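Local coordinates for protein aminotransferase AspB (PDB 3EZS) that probably works as a pyridoxal 5'-phosphate-dependent transaminase of the class I and II aminotransferase family, at residues D279-A282 against E283-N287; A255-A258 against Y259-Y262. All coordinates share one frame; numbering follows the deposited sequence.

Both contacts are local, each made by one unbroken run of chain, and they lie in series with their centres about 33 Å apart. Contact 2, the earlier in sequence, follows the last residues of helix 247-257 into the loop before helix 266-277; contact 1 is the start of helix 280-299. Contact 2 is largely buried, at the meeting of two subunits, and relies on aromatic and aliphatic packing with water closing the turn. Contact 1 is half surface: regular i to i+4 backbone bonds, a salt bridge on one flank and buried rings on another, without contact to the partner subunit.

Contact 1: D279-A282 against E283-N287; sequences DRHA and EFFRN
Ala282, Glu283 and His281 carry the first turn of helix 280-299, where regular i to i+4 hydrogen bonding begins. Glu283 N donates to Asp279 O at 3.0 Å with an N-H...O angle of 164°, and Phe284 N to Arg280 O, Phe285 N to His281 O and Arg286 N to Ala282 O follow in turn. Ala282 is buried, its small methyl lying against Arg232 of a neighbouring loop. His281 is buried as well, and both its ring nitrogens are satisfied, ND1 by Asp278 OD2 and NE2 by Ser233 OG, while Phe40 meets the ring edge-to-face. Phe285 CE2 comes up to the edge of that imidazole, 4.2 Å from His281 CD2, and Phe285 CD2 lies 3.3 Å from His281 O. The phenyl reaches this position because its CG stands beside the backbone N (chi1 -62°). Glu283 is exposed, a place that suits a charged residue. With CG anti to its N (chi1 176°), its bent chain brings the carboxylate into a salt bridge with Arg286, three residues further on. Arg286 NH1 also ties this helix to Tyr200 O, while Asp279 forms salt bridges with Arg74 and Arg232. Arg286 grips Glu283 side-on: NE meets OE1 from above the carboxylate plane at 3.2 Å, and NH2 takes the syn lone pair of OE2 at 2.9 Å.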
# COMPACT_ATOMS: atom_id res chain seq x y z
N ASP A 279 -12.82 -15.79 17.78
CA ASP A 279 -13.92 -16.23 16.92
C ASP A 279 -15.31 -15.76 17.37
O ASP A 279 -16.24 -15.73 16.58
CB ASP A 279 -13.94 -17.76 16.84
CG ASP A 279 -12.74 -18.33 16.07
OD1 ASP A 279 -12.13 -17.61 15.26
OD2 ASP A 279 -12.41 -19.50 16.29
N ARG A 280 -15.42 -15.36 18.62
CA ARG A 280 -16.69 -14.95 19.20
C ARG A 280 -17.31 -13.79 18.51
O ARG A 280 -18.47 -13.87 18.11
CB ARG A 280 -16.52 -14.59 20.67
CG ARG A 280 -16.19 -15.77 21.52
CD ARG A 280 -15.77 -15.34 22.90
NE ARG A 280 -15.46 -16.53 23.68
CZ ARG A 280 -14.84 -16.54 24.85
NH1 ARG A 280 -14.40 -15.42 25.43
NH2 ARG A 280 -14.62 -17.71 25.43
N HIS A 281 -16.55 -12.71 18.37
CA HIS A 281 -17.08 -11.52 17.72
C HIS A 281 -17.46 -11.80 16.25
O HIS A 281 -18.44 -11.26 15.76
CB HIS A 281 -16.10 -10.35 17.82
CG HIS A 281 -14.98 -10.41 16.84
ND1 HIS A 281 -13.92 -11.28 16.98
CD2 HIS A 281 -14.76 -9.74 15.69
CE1 HIS A 281 -13.10 -11.14 15.95
NE2 HIS A 281 -13.57 -10.20 15.16
N ALA A 282 -16.70 -12.65 15.55
CA ALA A 282 -16.99 -12.98 14.15
C ALA A 282 -18.33 -13.66 14.04
O ALA A 282 -19.16 -13.34 13.17
CB ALA A 282 -15.90 -13.89 13.56
N GLU A 283 -18.55 -14.61 14.94
CA GLU A 283 -19.81 -15.33 15.00
C GLU A 283 -20.99 -14.37 15.26
O GLU A 283 -22.07 -14.53 14.66
CB GLU A 283 -19.70 -16.40 16.11
CG GLU A 283 -20.97 -17.20 16.39
CD GLU A 283 -21.44 -18.00 15.19
OE1 GLU A 283 -20.62 -18.31 14.30
OE2 GLU A 283 -22.64 -18.33 15.15
N PHE A 284 -20.80 -13.40 16.14
CA PHE A 284 -21.85 -12.41 16.44
C PHE A 284 -22.31 -11.70 15.16
O PHE A 284 -23.51 -11.55 14.92
CB PHE A 284 -21.35 -11.40 17.47
CG PHE A 284 -22.31 -10.26 17.73
CD1 PHE A 284 -23.28 -10.36 18.71
CD2 PHE A 284 -22.22 -9.08 17.00
CE1 PHE A 284 -24.16 -9.32 18.96
CE2 PHE A 284 -23.09 -8.01 17.24
CZ PHE A 284 -24.07 -8.14 18.22
N PHE A 285 -21.36 -11.29 14.33
CA PHE A 285 -21.72 -10.63 13.07
C PHE A 285 -22.29 -11.61 12.05
O PHE A 285 -23.27 -11.30 11.38
CB PHE A 285 -20.54 -9.85 12.49
CG PHE A 285 -20.05 -8.75 13.38
CD1 PHE A 285 -20.92 -7.75 13.83
CD2 PHE A 285 -18.70 -8.67 13.74
CE1 PHE A 285 -20.47 -6.72 14.66
CE2 PHE A 285 -18.24 -7.65 14.57
CZ PHE A 285 -19.13 -6.67 15.02
N ARG A 286 -21.69 -12.80 11.94
CA ARG A 286 -22.16 -13.82 10.99
C ARG A 286 -23.62 -14.15 11.23
O ARG A 286 -24.38 -14.34 10.29
CB ARG A 286 -21.35 -15.11 11.11
CG ARG A 286 -21.65 -16.11 9.97
CD ARG A 286 -21.12 -17.51 10.22
NE ARG A 286 -21.77 -18.16 11.36
CZ ARG A 286 -23.02 -18.65 11.37
NH1 ARG A 286 -23.81 -18.58 10.31
NH2 ARG A 286 -23.50 -19.22 12.48
N ASN A 287 -24.00 -14.25 12.49
CA ASN A 287 -25.37 -14.56 12.82
C ASN A 287 -26.34 -13.51 12.28
O ASN A 287 -27.42 -13.87 11.85
CB ASN A 287 -25.55 -14.69 14.31
CG ASN A 287 -26.90 -15.21 14.65
OD1 ASN A 287 -27.73 -14.48 15.18
ND2 ASN A 287 -27.17 -16.46 14.26

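Contact 2: A255-A258 against Y259-Y262; sequences AFRA and YLGY
The Phe256 ring carries Leu260 over one face: the CD2 methyl lies 4.2 Å from the ring centroid, a CH-pi contact, and is 3.7 Å from CZ. Tyr259 receives Phe256 O at its ring edge, in plane, with Tyr259 CD2 3.5 Å from that oxygen. At the edge of the Tyr262 ring lies Leu260 CD1, while Arg257 NH2 meets Tyr262 CB at 3.8 Å, the two side chains crossing at about a right angle. Leucine suits its site because it branches: CD2 lies over the phenyl face, while CD1 touches both Phe256 CE2 (3.9 Å) and Arg257 CG (4.0 Å). Past Phe256 the bonding is i to i+3: Tyr259 N to Phe256 O and Leu260 N to Arg257 O. Gly261 has a positive phi of 73°, a conformation glycine adopts readily, and the chain turns there. Three waters then close the turn; one accepts from Tyr262 N and donates to Arg257 O at 2.7 Å, another bridges Ala258 O to Gly261 N, and the third links Arg257 NH2 to Tyr262 O. Across the dimer interface, Tyr262 OH bonds to Leu260 O of the second subunit, and its ring stacks on Tyr262 of that subunit. Within the chain, Leu260 packs on Asn97, and Tyr262 on Glu93 and Asn97, of helix 92-102; Arg257 forms a salt bridge with Glu93 and lies on Ile86 and Thr88 of strand 85-88.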
# COMPACT_ATOMS: atom_id res chain seq x y z
N ALA A 255 9.82 -11.05 -1.45
CA ALA A 255 10.92 -10.19 -1.92
C ALA A 255 10.38 -9.01 -2.74
O ALA A 255 10.88 -7.89 -2.62
CB ALA A 255 11.94 -11.00 -2.75
N PHE A 256 9.37 -9.25 -3.56
CA PHE A 256 8.76 -8.18 -4.34
C PHE A 256 8.09 -7.16 -3.40
O PHE A 256 8.24 -5.97 -3.55
CB PHE A 256 7.77 -8.79 -5.35
CG PHE A 256 6.92 -7.77 -6.11
CD1 PHE A 256 7.51 -6.85 -6.96
CD2 PHE A 256 5.54 -7.79 -6.01
CE1 PHE A 256 6.73 -5.94 -7.68
CE2 PHE A 256 4.75 -6.89 -6.74
CZ PHE A 256 5.34 -5.97 -7.58
N ARG A 257 7.40 -7.65 -2.38
CA ARG A 257 6.70 -6.80 -1.42
C ARG A 257 7.60 -5.89 -0.58
O ARG A 257 7.14 -4.88 -0.04
CB ARG A 257 5.81 -7.65 -0.51
CG ARG A 257 4.56 -8.20 -1.21
CD ARG A 257 3.65 -8.96 -0.22
NE ARG A 257 3.03 -8.05 0.74
CZ ARG A 257 1.91 -7.36 0.52
NH1 ARG A 257 1.25 -7.45 -0.61
NH2 ARG A 257 1.46 -6.54 1.46
N ALA A 258 8.89 -6.24 -0.48
CA ALA A 258 9.86 -5.42 0.24
C ALA A 258 9.90 -4.00 -0.32
O ALA A 258 10.10 -3.06 0.42
CB ALA A 258 11.27 -6.05 0.17
N TYR A 259 9.67 -3.87 -1.64
CA TYR A 259 9.71 -2.60 -2.36
C TYR A 259 8.42 -1.76 -2.40
O TYR A 259 8.47 -0.56 -2.70
CB TYR A 259 10.05 -2.89 -3.83
CG TYR A 259 11.40 -3.53 -4.05
CD1 TYR A 259 12.55 -2.74 -4.18
CD2 TYR A 259 11.53 -4.91 -4.12
CE1 TYR A 259 13.79 -3.32 -4.39
CE2 TYR A 259 12.76 -5.50 -4.33
CZ TYR A 259 13.90 -4.71 -4.47
OH TYR A 259 15.14 -5.31 -4.66
N LEU A 260 7.29 -2.38 -2.12
CA LEU A 260 5.99 -1.75 -2.33
C LEU A 260 5.50 -0.74 -1.29
O LEU A 260 4.68 0.11 -1.63
CB LEU A 260 4.93 -2.83 -2.52
CG LEU A 260 5.18 -3.89 -3.59
CD1 LEU A 260 4.10 -4.94 -3.48
CD2 LEU A 260 5.23 -3.27 -4.98
N GLY A 261 5.95 -0.85 -0.04
CA GLY A 261 5.54 0.08 1.01
C GLY A 261 4.12 -0.08 1.52
O GLY A 261 3.48 0.91 1.93
N TYR A 262 3.60 -1.31 1.47
CA TYR A 262 2.28 -1.62 2.02
C TYR A 262 2.42 -2.03 3.50
O TYR A 262 2.22 -3.19 3.86
CB TYR A 262 1.60 -2.77 1.25
CG TYR A 262 1.04 -2.43 -0.11
CD1 TYR A 262 -0.17 -1.74 -0.22
CD2 TYR A 262 1.67 -2.85 -1.28
CE1 TYR A 262 -0.71 -1.45 -1.46
CE2 TYR A 262 1.13 -2.57 -2.53
CZ TYR A 262 -0.07 -1.87 -2.61
OH TYR A 262 -0.63 -1.59 -3.85
O HOH W 1 4.90 -3.81 0.99
O HOH W 2 3.59 -5.19 3.18
O HOH W 3 7.91 -2.01 1.66